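Local atomic coordinates of choline kinase (PDB entry 3MES), a protein that probably catalyses the ATP-dependent phosphorylation of choline, and of ethanolamine, with magnesium as cofactor. Residues A395-R398 with F399-L403; E52-I55 with G56-K60; H179-N182 with S183-D187. All coordinates share one frame; numbering follows the deposited sequence.

Overall arrangement
Read from the N terminus, the three contacts come in series, none enclosing or crossing another, and each is a continuous run of nine residues that closes only a turn or two. Contact 2 (52-60) lies on helix 51-61, which packs on the antiparallel sheet of the N-terminal part. Contact 3 (179-187) follows, in the connection leaving helix 165-179, its centre about 36 Å from that of contact 2. Contact 1 (395-403) comes last, on helix 391-411, beside helices 222-231 and 364-376 and near a magnesium site; its centre is about 46 Å from that of contact 2, across the chain's centre. Together they sample local order at three separate places in a kinase-like fold.

Contact 1 (A395-R398 with F399-L403); sequences ANTR and FTHYL
Thr400 and Asn396 illustrate how one helical carbonyl can serve two donors. Backbone N of Thr400 reaches Asn396 O at 2.9 Å, and the hydroxyl OG1 of Thr400 donates to the same Asn396 O at 2.7 Å. The two donors come from opposite faces of the carbonyl plane, both tilted from it. The hydroxyl can fold back because it lies beside its own backbone N (chi1 -64°), and the side chain thereby satisfies its polar atom on its own helix. The other main-chain bonds are ordinary i to i+4 ones, such as Phe399 N to Ala395 O at 2.9 Å.

Aromatic rings make a second class of contact. Ala395 O sits over one face of the Phe399 ring, 3.3 Å from Phe399 CG, while Ala395 CB only brushes CE2. Two residues further along, Thr397 O lies over one face of the His401 imidazole. Here the two side chains run side by side, with Thr397 CG2 3.4 Å from His401 CE1; Thr397 OG1 turns back to bond Glu393 O.

The buried polar ends are taken up by neighbouring parts of the chain. His401 ND1 bonds Tyr307 OH, and Arg398 bonds Tyr394, His368 and Ser367. Since Tyr307 belongs to a magnesium site and Arg398 lies close to the bound decamethonium, this is a helix whose inner side backs the metal and ligand region of the choline kinase fold.

Contact 2 (E52-I55 with G56-K60); sequences EIII and GICRK
Ile53 and Ile57 touch one turn apart, whereas the two flat side-chain groups of this helix, the carboxylate of Glu52 and the guanidinium of Arg59, do not meet each other by face or by edge. Glu52 OE1 and Arg59 NH1 stay 6.4 Å apart, and any attraction across that gap would be a diffuse one.

The main chain supplies the hydrogen bonds. Gly56 N bonds Glu52 O at 2.9 Å, Ile57 N bonds Ile53 O at 3.2 Å and Cys58 N bonds Ile54 O at 3.0 Å. The Ile57 side chain crowds one of these acceptors, its CG1 lying 3.1 Å from Ile53 O.

Apolar contacts follow the same one-turn spacing. The CG2 branch of Ile53 rests 4.0 Å from CD1, the end of the longer arm of Ile57, and the two side chains cross obliquely. On the next strip round the helix, Ile54 CG2 lies 4.1 Å from Cys58 SG. Placing CG1 of Ile54 beside its backbone N (chi1 -64°) leaves CG2 on the side that faces the sulfur. The approach of the Arg59 chain to Ile55 is modelled too tightly to be read in detail.

Where these strips lead is seen from their neighbours. Ile54, Ile57 and Cys58 touch Phe107 of strand 104-109, Ile54 also meets Phe87 and Val89 of strand 85-91, and Ile55 rests on Ile73 and Val75 of strand 73-78, while Ile53 is exposed. A short helix laid by its Ile54, Ile55 and Cys58 side against the five-stranded antiparallel sheet of a protein-kinase-like N-terminal lobe is the motif this contact exemplifies.

Contact 3 (H179-N182 with S183-D187); sequences HIIN and SKRAD
Ile180 O is the hub from which this turn is built, taking hydrogen bonds from both Ser183 and Lys184. Lys184 N approaches it at 2.8 Å, nearly in line with the carbonyl bond, whereas Ser183 N, at 2.9 Å, comes from above the carbonyl plane. A third donor, Ser183 OG, adds a longer bond of 3.3 Å to the same Ile180 O; its hydroxyl is brought there by a chi1 of 70°, which sets OG between the backbone N and the carbonyl carbon. One oxygen thus holds the chain at i+3 and i+4 together and offers the hydroxyl a looser bond as well.

Around that polar centre lie two aliphatic contacts. The extended Lys184 chain passes over Ile180, with its CD 3.9 Å from Ile180 CB. Arg185 lies across Ile181 in a similar way: its CD is 3.8 Å from Ile181 CB and equally near CG2, while the Arg185 CB presses on Ile181 O at 3.1 Å.

The next shell decides where these two long chains end. A bend at chi3 (72°) turns the Arg185 guanidinium so that Asp187 meets it edge-on and in plane, in a two-pronged salt bridge. Arg185 NE bonds Asp187 OD1 at 3.1 Å on the syn lone pair, and NH2 takes the second oxygen, OD2. Such a side-on grip fixes the guanidinium's rotation, and Tyr129 OH in turn bonds Asp187 OD1. Lys184 NZ bonds Thr341 O.

The turn belongs to the connection between helices 165-179 and 198-214. Ile181 packs on Leu130 of helix 120-132 and on Phe264 of strand 262-265, Arg185 lies on Tyr129 of that same helix, and Lys184 reaches to helix 327-342.

Contact 1 (A395-R398 with F399-L403)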
# COMPACT_ATOMS: atom_id res chain seq x y z
N ALA B 395 1.08 29.98 13.68
CA ALA B 395 0.32 30.77 12.72
C ALA B 395 1.26 31.71 11.97
O ALA B 395 1.19 31.83 10.74
CB ALA B 395 -0.77 31.55 13.42
N ASN B 396 2.14 32.38 12.71
CA ASN B 396 3.15 33.25 12.11
C ASN B 396 3.93 32.51 11.04
O ASN B 396 4.27 33.08 10.00
CB ASN B 396 4.12 33.76 13.19
CG ASN B 396 3.53 34.86 14.04
OD1 ASN B 396 4.08 35.22 15.07
ND2 ASN B 396 2.40 35.41 13.60
N THR B 397 4.22 31.25 11.30
CA THR B 397 5.00 30.43 10.38
C THR B 397 4.22 30.13 9.11
O THR B 397 4.72 30.35 8.00
CB THR B 397 5.48 29.13 11.05
OG1 THR B 397 6.20 29.45 12.24
CG2 THR B 397 6.38 28.35 10.11
N ARG B 398 2.99 29.63 9.26
CA ARG B 398 2.16 29.32 8.10
C ARG B 398 1.96 30.55 7.23
O ARG B 398 2.02 30.47 6.00
CB ARG B 398 0.81 28.73 8.52
CG ARG B 398 0.90 27.46 9.35
CD ARG B 398 1.83 26.42 8.73
NE ARG B 398 1.48 26.08 7.35
CZ ARG B 398 0.70 25.06 7.00
NH1 ARG B 398 0.18 24.27 7.93
NH2 ARG B 398 0.45 24.84 5.72
N PHE B 399 1.72 31.70 7.87
CA PHE B 399 1.56 32.95 7.14
C PHE B 399 2.85 33.31 6.42
O PHE B 399 2.85 33.57 5.22
CB PHE B 399 1.14 34.09 8.08
CG PHE B 399 -0.24 33.93 8.65
CD1 PHE B 399 -1.20 33.17 8.00
CD2 PHE B 399 -0.59 34.57 9.83
CE1 PHE B 399 -2.47 33.03 8.52
CE2 PHE B 399 -1.86 34.43 10.35
CZ PHE B 399 -2.80 33.66 9.70
N THR B 400 3.96 33.32 7.15
CA THR B 400 5.26 33.56 6.56
C THR B 400 5.43 32.70 5.31
O THR B 400 5.78 33.21 4.24
CB THR B 400 6.40 33.23 7.55
OG1 THR B 400 6.34 34.12 8.67
CG2 THR B 400 7.76 33.37 6.88
N HIS B 401 5.16 31.41 5.44
CA HIS B 401 5.35 30.47 4.34
C HIS B 401 4.40 30.73 3.17
O HIS B 401 4.73 30.42 2.02
CB HIS B 401 5.24 29.02 4.82
CG HIS B 401 6.42 28.57 5.63
ND1 HIS B 401 6.34 27.53 6.53
CD2 HIS B 401 7.69 29.03 5.69
CE1 HIS B 401 7.52 27.36 7.10
NE2 HIS B 401 8.36 28.25 6.61
N TYR B 402 3.23 31.28 3.47
CA TYR B 402 2.30 31.67 2.41
C TYR B 402 2.93 32.72 1.51
O TYR B 402 2.94 32.58 0.29
CB TYR B 402 1.00 32.22 2.99
CG TYR B 402 0.15 32.91 1.95
CD1 TYR B 402 -0.77 32.20 1.19
CD2 TYR B 402 0.28 34.27 1.71
CE1 TYR B 402 -1.54 32.82 0.23
CE2 TYR B 402 -0.48 34.90 0.74
CZ TYR B 402 -1.39 34.17 0.01
OH TYR B 402 -2.15 34.78 -0.95
N LEU B 403 3.45 33.78 2.12
CA LEU B 403 4.12 34.84 1.39
C LEU B 403 5.24 34.29 0.54
O LEU B 403 5.33 34.57 -0.65
CB LEU B 403 4.67 35.89 2.37
CG LEU B 403 3.79 37.12 2.64
CD1 LEU B 403 2.34 36.88 2.23
CD2 LEU B 403 3.90 37.54 4.10

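Contact 2 (E52-I55 with G56-K60)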
# COMPACT_ATOMS: atom_id res chain seq x y z
N GLU B 52 -14.70 2.23 36.11
CA GLU B 52 -15.67 1.15 36.24
C GLU B 52 -16.86 1.37 35.31
O GLU B 52 -17.46 0.41 34.82
CB GLU B 52 -16.15 1.02 37.69
CG GLU B 52 -16.49 -0.40 38.11
CD GLU B 52 -15.27 -1.31 38.11
OE1 GLU B 52 -15.36 -2.44 37.59
OE2 GLU B 52 -14.21 -0.88 38.63
N ILE B 53 -17.20 2.63 35.07
CA ILE B 53 -18.32 2.98 34.21
C ILE B 53 -17.99 2.75 32.74
O ILE B 53 -18.86 2.40 31.94
CB ILE B 53 -18.76 4.44 34.42
CG1 ILE B 53 -19.55 4.58 35.72
CG2 ILE B 53 -19.58 4.92 33.23
CD1 ILE B 53 -19.95 6.01 36.04
N ILE B 54 -16.72 2.95 32.39
CA ILE B 54 -16.26 2.70 31.04
C ILE B 54 -16.16 1.20 30.80
O ILE B 54 -16.49 0.71 29.71
CB ILE B 54 -14.89 3.35 30.79
CG1 ILE B 54 -15.00 4.87 30.88
CG2 ILE B 54 -14.34 2.93 29.43
CD1 ILE B 54 -13.67 5.59 30.83
N ILE B 55 -15.73 0.47 31.82
CA ILE B 55 -15.59 -0.98 31.75
C ILE B 55 -16.95 -1.67 31.69
O ILE B 55 -17.13 -2.65 30.96
CB ILE B 55 -14.76 -1.52 32.93
CG1 ILE B 55 -13.36 -0.92 32.90
CG2 ILE B 55 -14.70 -3.04 32.89
CD1 ILE B 55 -12.41 -1.52 33.91
N GLY B 56 -17.92 -1.15 32.44
CA GLY B 56 -19.28 -1.67 32.38
C GLY B 56 -19.87 -1.46 31.00
O GLY B 56 -20.50 -2.36 30.44
N ILE B 57 -19.67 -0.27 30.45
CA ILE B 57 -20.17 0.07 29.12
C ILE B 57 -19.53 -0.80 28.05
O ILE B 57 -20.18 -1.16 27.06
CB ILE B 57 -19.94 1.56 28.80
CG1 ILE B 57 -20.87 2.43 29.64
CG2 ILE B 57 -20.13 1.82 27.31
CD1 ILE B 57 -20.62 3.92 29.50
N CYS B 58 -18.26 -1.15 28.24
CA CYS B 58 -17.52 -1.95 27.27
C CYS B 58 -17.95 -3.42 27.26
O CYS B 58 -18.20 -3.99 26.20
CB CYS B 58 -16.01 -1.84 27.51
SG CYS B 58 -15.28 -0.26 27.02
N ARG B 59 -18.04 -4.03 28.45
CA ARG B 59 -18.39 -5.44 28.53
C ARG B 59 -19.80 -5.68 28.01
O ARG B 59 -20.13 -6.78 27.56
CB ARG B 59 -18.25 -5.98 29.96
CG ARG B 59 -17.38 -5.15 30.86
CD ARG B 59 -16.44 -6.00 31.70
NE ARG B 59 -16.95 -7.34 31.98
CZ ARG B 59 -17.76 -7.66 32.99
NH1 ARG B 59 -18.18 -6.72 33.83
NH2 ARG B 59 -18.16 -8.91 33.15
N LYS B 60 -20.63 -4.65 28.08
CA LYS B 60 -22.03 -4.77 27.72
C LYS B 60 -22.27 -4.63 26.22
O LYS B 60 -23.23 -5.18 25.68
CB LYS B 60 -22.86 -3.72 28.48
CG LYS B 60 -24.33 -3.69 28.09
CD LYS B 60 -25.09 -2.66 28.92
CE LYS B 60 -26.58 -2.72 28.63
NZ LYS B 60 -27.36 -1.84 29.55

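Contact 3 (H179-N182 with S183-D187)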
# COMPACT_ATOMS: atom_id res chain seq x y z
N HIS B 179 -11.15 9.76 -2.10
CA HIS B 179 -11.60 10.87 -2.94
C HIS B 179 -12.75 10.51 -3.87
O HIS B 179 -13.61 11.34 -4.14
CB HIS B 179 -10.42 11.43 -3.74
CG HIS B 179 -9.61 12.43 -3.00
ND1 HIS B 179 -8.87 13.41 -3.63
CD2 HIS B 179 -9.43 12.63 -1.67
CE1 HIS B 179 -8.27 14.16 -2.72
NE2 HIS B 179 -8.59 13.71 -1.52
N ILE B 180 -12.78 9.27 -4.35
CA ILE B 180 -13.75 8.87 -5.37
C ILE B 180 -15.14 8.50 -4.84
O ILE B 180 -16.08 8.34 -5.61
CB ILE B 180 -13.21 7.70 -6.24
CG1 ILE B 180 -12.73 6.55 -5.36
CG2 ILE B 180 -12.10 8.18 -7.15
CD1 ILE B 180 -13.84 5.66 -4.86
N ILE B 181 -15.27 8.38 -3.52
CA ILE B 181 -16.53 7.91 -2.93
C ILE B 181 -17.74 8.76 -3.32
O ILE B 181 -18.86 8.24 -3.43
CB ILE B 181 -16.45 7.82 -1.39
CG1 ILE B 181 -16.23 9.20 -0.78
CG2 ILE B 181 -15.37 6.83 -0.97
CD1 ILE B 181 -16.00 9.18 0.72
N ASN B 182 -17.54 10.05 -3.54
CA ASN B 182 -18.65 10.95 -3.86
C ASN B 182 -19.10 10.84 -5.32
O ASN B 182 -20.06 11.50 -5.72
CB ASN B 182 -18.31 12.40 -3.52
CG ASN B 182 -17.25 12.99 -4.44
OD1 ASN B 182 -17.44 14.07 -5.00
ND2 ASN B 182 -16.14 12.28 -4.60
N SER B 183 -18.42 10.02 -6.10
CA SER B 183 -18.79 9.86 -7.51
C SER B 183 -18.92 8.40 -7.91
O SER B 183 -19.52 8.08 -8.93
CB SER B 183 -17.80 10.58 -8.43
OG SER B 183 -16.54 9.93 -8.44
N LYS B 184 -18.35 7.51 -7.10
CA LYS B 184 -18.39 6.09 -7.42
C LYS B 184 -19.09 5.26 -6.35
O LYS B 184 -18.84 4.06 -6.22
CB LYS B 184 -16.97 5.55 -7.65
CG LYS B 184 -16.28 6.17 -8.86
CD LYS B 184 -14.91 5.55 -9.08
CE LYS B 184 -14.28 6.06 -10.37
NZ LYS B 184 -12.91 5.52 -10.56
N ARG B 185 -19.99 5.89 -5.60
CA ARG B 185 -20.75 5.17 -4.58
C ARG B 185 -22.22 5.56 -4.58
O ARG B 185 -22.57 6.72 -4.39
CB ARG B 185 -20.15 5.39 -3.19
CG ARG B 185 -18.79 4.75 -2.99
CD ARG B 185 -18.46 4.61 -1.52
NE ARG B 185 -19.26 3.57 -0.88
CZ ARG B 185 -18.83 2.33 -0.66
NH1 ARG B 185 -17.60 1.97 -1.04
NH2 ARG B 185 -19.62 1.44 -0.08
N ALA B 186 -23.09 4.57 -4.78
CA ALA B 186 -24.52 4.81 -4.80
C ALA B 186 -25.03 5.21 -3.42
O ALA B 186 -26.02 5.93 -3.31
CB ALA B 186 -25.26 3.58 -5.31
N ASP B 187 -24.35 4.76 -2.38
CA ASP B 187 -24.79 5.00 -1.01
C ASP B 187 -24.23 6.30 -0.43
O ASP B 187 -24.39 6.57 0.76
CB ASP B 187 -24.39 3.83 -0.11
CG ASP B 187 -22.89 3.64 -0.03
OD1 ASP B 187 -22.16 4.51 -0.56
OD2 ASP B 187 -22.45 2.62 0.54